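RNA polymerase sigma factor (Bartonella quintana, PDB 5UXX) probably acts as an extracytoplasmic-function sigma factor of the sigma-70 family, binding DNA and directing RNA polymerase to selected promoters. Local coordinates at residues Asp49-Glu52 and Met53-Leu57; Asp102-Asp105 and Phe106-Leu110; Ile121-Ile124 and Gly125-Phe129. All coordinates share one frame; numbering follows the deposited sequence.

Contact 1 of 3, residues Asp49-Glu52 and Met53-Leu57; sequences DSFE and MGSNL
Phe51 leans its ring over the turn that follows it, against Ser55 and Leu57, and illustrates how one aromatic side chain can span a tight loop. From CB, CG leaves opposite the backbone N (chi1 171°), which carries the ring across to the returning chain. The methyl CD1 of Leu57 sits almost centrally over one face of the ring, 3.8 Å from its centroid, in a CH-pi contact, with Phe51 CD1 among the carbons below it. CE1 is 3.2 Å from Ser55 OG, which approaches obliquely, and 3.5 Å from Leu57 CA, while Asn56 O lies at the ring edge. The tip, CZ, meets Leu57 CB at 3.7 Å and Ser55 O at 3.4 Å. Beyond the ring, Ser55 N donates to Glu52 O at 3.2 Å and closes the turn. Ser55 OG turns to the same carbonyl, although its modelled separation is too short for the exact length to be trusted. Outside the loop, Trp60 meets the Phe51 ring edge-to-face, and Asn56 OD1 accepts from Ala59 N. Glu52 to Ser55 form a type II beta turn, with Gly54 at its positive-phi position, and the chain runs from there straight into the Asn56 N-cap of helix 57-81.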
# COMPACT_ATOMS: atom_id res chain seq x y z
N ASP A 49 -19.56 6.47 -7.86
CA ASP A 49 -20.98 6.42 -7.54
C ASP A 49 -21.38 5.06 -6.99
O ASP A 49 -22.51 4.88 -6.52
CB ASP A 49 -21.82 6.75 -8.77
CG ASP A 49 -21.65 8.18 -9.23
OD1 ASP A 49 -22.06 9.10 -8.50
OD2 ASP A 49 -21.10 8.38 -10.34
N SER A 50 -20.46 4.10 -7.04
CA SER A 50 -20.72 2.77 -6.49
C SER A 50 -20.20 2.66 -5.06
O SER A 50 -20.34 1.62 -4.42
CB SER A 50 -20.09 1.69 -7.36
OG SER A 50 -18.68 1.78 -7.35
N PHE A 51 -19.60 3.74 -4.57
CA PHE A 51 -19.10 3.77 -3.20
C PHE A 51 -20.26 3.81 -2.22
O PHE A 51 -21.08 4.73 -2.24
CB PHE A 51 -18.18 4.97 -2.98
CG PHE A 51 -17.81 5.18 -1.54
CD1 PHE A 51 -17.02 4.26 -0.87
CD2 PHE A 51 -18.25 6.30 -0.85
CE1 PHE A 51 -16.68 4.45 0.45
CE2 PHE A 51 -17.91 6.50 0.48
CZ PHE A 51 -17.12 5.57 1.13
N GLU A 52 -20.33 2.80 -1.36
CA GLU A 52 -21.42 2.67 -0.41
C GLU A 52 -21.30 3.72 0.70
O GLU A 52 -20.28 3.80 1.38
CB GLU A 52 -21.45 1.26 0.18
CG GLU A 52 -22.45 1.07 1.31
CD GLU A 52 -22.32 -0.29 1.97
OE1 GLU A 52 -21.21 -0.86 1.95
OE2 GLU A 52 -23.33 -0.79 2.50
N MSE A 53 -22.35 4.52 0.86
CA MSE A 53 -22.37 5.59 1.84
C MSE A 53 -22.22 5.05 3.26
O MSE A 53 -22.87 4.08 3.64
CB MSE A 53 -23.67 6.40 1.73
CG MSE A 53 -23.49 7.90 1.90
SE MSE A 53 -22.68 8.75 0.35
CE MSE A 53 -24.26 8.83 -0.80
N GLY A 54 -21.35 5.68 4.04
CA GLY A 54 -21.15 5.29 5.42
C GLY A 54 -20.10 4.21 5.60
O GLY A 54 -19.82 3.78 6.72
N SER A 55 -19.51 3.77 4.49
CA SER A 55 -18.47 2.75 4.54
C SER A 55 -17.08 3.39 4.52
O SER A 55 -16.95 4.60 4.39
CB SER A 55 -18.62 1.76 3.39
OG SER A 55 -18.50 2.42 2.13
N ASN A 56 -16.05 2.56 4.64
CA ASN A 56 -14.68 3.04 4.68
C ASN A 56 -14.16 3.37 3.28
O ASN A 56 -13.95 2.47 2.46
CB ASN A 56 -13.77 2.00 5.35
CG ASN A 56 -12.43 2.58 5.76
OD1 ASN A 56 -11.79 3.31 5.01
ND2 ASN A 56 -12.00 2.26 6.98
N LEU A 57 -13.97 4.65 3.01
CA LEU A 57 -13.50 5.10 1.71
C LEU A 57 -12.06 4.69 1.46
O LEU A 57 -11.70 4.30 0.35
CB LEU A 57 -13.64 6.62 1.58
CG LEU A 57 -13.16 7.22 0.26
CD1 LEU A 57 -13.99 6.69 -0.90
CD2 LEU A 57 -13.20 8.74 0.31

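Contact 2 of 3, residues Asp102-Asp105 and Phe106-Leu110; sequences DLQD and FKKAL
Opposite choices at chi1 let Asp105 and Lys108 face each other across a turn of helix: CG of Asp105 stands away from its own N (chi1 -177°), whereas CG of Lys108 stays beside its N, and a single bend at chi3 (54°) turns the end of an otherwise extended chain. The charged ends nevertheless stop short of a salt bridge, with Asp105 OD1 and Lys108 NZ 4.9 Å apart. A water fills in, accepting from Lys108 NZ at 2.8 Å and donating to Asp105 OD1 over a doubtfully short distance. Lys108 skirts the preceding turn, its CG 3.2 Å from Gln104 O and its CD 4.1 Å from Gln104 CG. The helix start is held by Asp102, the N-cap, whose OD1 takes the Asp105 N-H at 3.2 Å from above the carboxylate plane. Regular i to i+4 backbone bonds follow, from Phe106 N to Asp102 O through Ala109 N to Asp105 O. Elsewhere round the helix, Phe106 packs against an aromatic side chain of another protein chain. Gln104 bonds to Val91 O and Ile93 N of the preceding loop, and Lys107 NZ reaches Ser25 O and Ser27 O, at and just past the end of helix 7-26.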
# COMPACT_ATOMS: atom_id res chain seq x y z
N ASP A 102 16.45 3.35 7.79
CA ASP A 102 16.98 2.94 6.49
C ASP A 102 15.83 2.40 5.64
O ASP A 102 15.46 1.23 5.75
CB ASP A 102 18.08 1.89 6.65
CG ASP A 102 18.88 1.67 5.38
OD1 ASP A 102 18.38 1.98 4.28
OD2 ASP A 102 20.03 1.19 5.49
N LEU A 103 15.28 3.26 4.78
CA LEU A 103 14.10 2.91 4.00
C LEU A 103 14.40 1.83 2.97
O LEU A 103 13.58 0.95 2.72
CB LEU A 103 13.55 4.15 3.29
CG LEU A 103 13.13 5.31 4.21
CD1 LEU A 103 12.61 6.47 3.38
CD2 LEU A 103 12.09 4.84 5.21
N GLN A 104 15.58 1.91 2.36
CA GLN A 104 16.01 0.93 1.38
C GLN A 104 16.08 -0.46 2.00
O GLN A 104 15.60 -1.44 1.42
CB GLN A 104 17.37 1.31 0.79
CG GLN A 104 17.87 0.38 -0.30
CD GLN A 104 17.46 0.83 -1.69
OE1 GLN A 104 16.61 1.71 -1.84
NE2 GLN A 104 18.07 0.23 -2.71
N ASP A 105 16.67 -0.54 3.19
CA ASP A 105 16.82 -1.81 3.90
C ASP A 105 15.47 -2.36 4.35
O ASP A 105 15.22 -3.57 4.25
CB ASP A 105 17.74 -1.63 5.11
CG ASP A 105 17.99 -2.92 5.85
OD1 ASP A 105 18.72 -3.79 5.31
OD2 ASP A 105 17.46 -3.08 6.97
N PHE A 106 14.60 -1.48 4.84
CA PHE A 106 13.27 -1.89 5.30
C PHE A 106 12.43 -2.45 4.16
O PHE A 106 11.73 -3.44 4.32
CB PHE A 106 12.55 -0.71 5.96
CG PHE A 106 11.32 -1.11 6.72
CD1 PHE A 106 11.40 -1.47 8.06
CD2 PHE A 106 10.08 -1.12 6.11
CE1 PHE A 106 10.26 -1.84 8.76
CE2 PHE A 106 8.94 -1.48 6.80
CZ PHE A 106 9.04 -1.84 8.13
N LYS A 107 12.50 -1.79 3.00
CA LYS A 107 11.77 -2.24 1.82
C LYS A 107 12.27 -3.60 1.35
O LYS A 107 11.48 -4.46 0.96
CB LYS A 107 11.89 -1.20 0.70
CG LYS A 107 11.25 -1.62 -0.62
CD LYS A 107 9.79 -2.00 -0.46
CE LYS A 107 9.17 -2.35 -1.80
NZ LYS A 107 7.89 -3.09 -1.66
N LYS A 108 13.59 -3.78 1.39
CA LYS A 108 14.20 -5.06 1.04
C LYS A 108 13.73 -6.16 1.99
O LYS A 108 13.55 -7.30 1.58
CB LYS A 108 15.72 -4.94 1.06
CG LYS A 108 16.29 -4.13 -0.09
CD LYS A 108 17.74 -3.73 0.16
CE LYS A 108 18.61 -4.92 0.50
NZ LYS A 108 20.04 -4.54 0.64
N ALA A 109 13.54 -5.80 3.25
CA ALA A 109 13.03 -6.74 4.25
C ALA A 109 11.58 -7.12 3.95
O ALA A 109 11.20 -8.28 4.06
CB ALA A 109 13.16 -6.15 5.65
N LEU A 110 10.78 -6.12 3.58
CA LEU A 110 9.39 -6.34 3.20
C LEU A 110 9.29 -7.29 2.01
O LEU A 110 8.39 -8.13 1.95
CB LEU A 110 8.71 -5.02 2.85
CG LEU A 110 8.36 -4.08 4.01
CD1 LEU A 110 7.84 -2.75 3.48
CD2 LEU A 110 7.34 -4.73 4.93
O HOH W 1 20.14 -3.73 3.37

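Contact 3 of 3, residues Ile121-Ile124 and Gly125-Phe129; sequences IILI and GASGF
Ile122 O is gripped by two backbone donors, Ala126 N at 3.0 Å and Ser127 N at 2.7 Å, at the C-terminal end of helix 115-125 in sigma-70 region 4, where the chain leaves helical geometry at Ala126. The two come from different directions: Ala126 N lies above the carbonyl plane, while Ser127 N approaches almost head-on, with a C=O...N angle of 166°. Ser127 OG stands 3.0 Å from Ile122 O and is also hydrogen-bonded to an aromatic side chain of another protein chain. One residue later the pattern widens. Leu123 O accepts from Phe129 N at 3.2 Å, so the chain, passing through Gly128 with its positive phi, folds back over the helix end. This return sets the Phe129 ring beside Leu123, whose methyl CD2 packs 3.7 Å from Phe129 CD2; Leu123 O lies at the ring edge. Phe62 of helix 57-81 meets the same ring edge-to-face, while Ile124 packs on helices 131-138 and 142-159. Ile124 CD1 comes 3.4 Å from Phe129 O, and one water bridges the two carbonyls, donating to Ile124 O at 2.8 Å and to Phe129 O at 2.6 Å.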
# COMPACT_ATOMS: atom_id res chain seq x y z
N ILE A 121 0.81 -7.00 6.85
CA ILE A 121 1.54 -6.23 7.85
C ILE A 121 1.54 -4.74 7.50
O ILE A 121 1.65 -3.89 8.39
CB ILE A 121 3.00 -6.74 8.00
CG1 ILE A 121 3.64 -6.18 9.28
CG2 ILE A 121 3.84 -6.41 6.78
CD1 ILE A 121 2.95 -6.62 10.55
N ILE A 122 1.41 -4.42 6.22
CA ILE A 122 1.30 -3.03 5.79
C ILE A 122 -0.08 -2.47 6.12
O ILE A 122 -0.20 -1.37 6.66
CB ILE A 122 1.58 -2.88 4.28
CG1 ILE A 122 3.06 -3.10 3.98
CG2 ILE A 122 1.17 -1.49 3.79
CD1 ILE A 122 3.98 -2.17 4.74
N LEU A 123 -1.12 -3.24 5.79
CA LEU A 123 -2.49 -2.82 6.05
C LEU A 123 -2.76 -2.62 7.53
O LEU A 123 -3.40 -1.65 7.94
CB LEU A 123 -3.48 -3.85 5.48
CG LEU A 123 -3.61 -3.91 3.95
CD1 LEU A 123 -4.53 -5.06 3.56
CD2 LEU A 123 -4.13 -2.60 3.40
N ILE A 124 -2.26 -3.55 8.35
CA ILE A 124 -2.49 -3.52 9.79
C ILE A 124 -1.48 -2.64 10.52
O ILE A 124 -1.85 -1.81 11.35
CB ILE A 124 -2.46 -4.94 10.38
CG1 ILE A 124 -3.62 -5.77 9.84
CG2 ILE A 124 -2.51 -4.89 11.90
CD1 ILE A 124 -4.98 -5.25 10.27
N GLY A 125 -0.20 -2.84 10.22
CA GLY A 125 0.87 -2.17 10.94
C GLY A 125 1.19 -0.76 10.48
O GLY A 125 1.83 -0.00 11.21
N ALA A 126 0.75 -0.40 9.28
CA ALA A 126 1.11 0.90 8.72
C ALA A 126 -0.09 1.71 8.23
O ALA A 126 -0.14 2.93 8.40
CB ALA A 126 2.10 0.72 7.59
N SER A 127 -1.06 1.04 7.61
CA SER A 127 -2.18 1.73 6.98
C SER A 127 -3.30 2.06 7.96
O SER A 127 -4.19 2.85 7.65
CB SER A 127 -2.73 0.89 5.82
OG SER A 127 -1.71 0.59 4.88
N GLY A 128 -3.25 1.46 9.15
CA GLY A 128 -4.18 1.79 10.21
C GLY A 128 -5.55 1.15 10.09
O GLY A 128 -6.51 1.64 10.68
N PHE A 129 -5.65 0.07 9.33
CA PHE A 129 -6.91 -0.65 9.20
C PHE A 129 -7.14 -1.61 10.36
O PHE A 129 -6.19 -2.10 10.97
CB PHE A 129 -6.96 -1.42 7.88
CG PHE A 129 -7.07 -0.55 6.67
CD1 PHE A 129 -8.23 0.15 6.40
CD2 PHE A 129 -6.00 -0.43 5.79
CE1 PHE A 129 -8.33 0.96 5.28
CE2 PHE A 129 -6.09 0.37 4.67
CZ PHE A 129 -7.26 1.07 4.41
O HOH W 2 -4.27 -0.89 12.33

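From the N terminus the three contacts come in series, none nested in or crossing another; contacts 1 and 3 turn the chain, while contact 2 begins a helix. Contact 1 closes the loop between helices 33-46 and 57-81 in region 2; contact 2 starts helix 103-112, in region 4; contact 3 ends helix 115-125 and leads toward helix 131-138. Contacts 1 and 2 lie on opposite sides of the chain's centre, their nearest atoms about 21 Å apart. Contact 3 bridges them: Phe129 CE1 packs 4.2 Å from Asn56 OD1, tying region 2 to region 4, while Ile122 CD1 lies 4.1 Å from Leu110 CD1, joining the two consecutive helices.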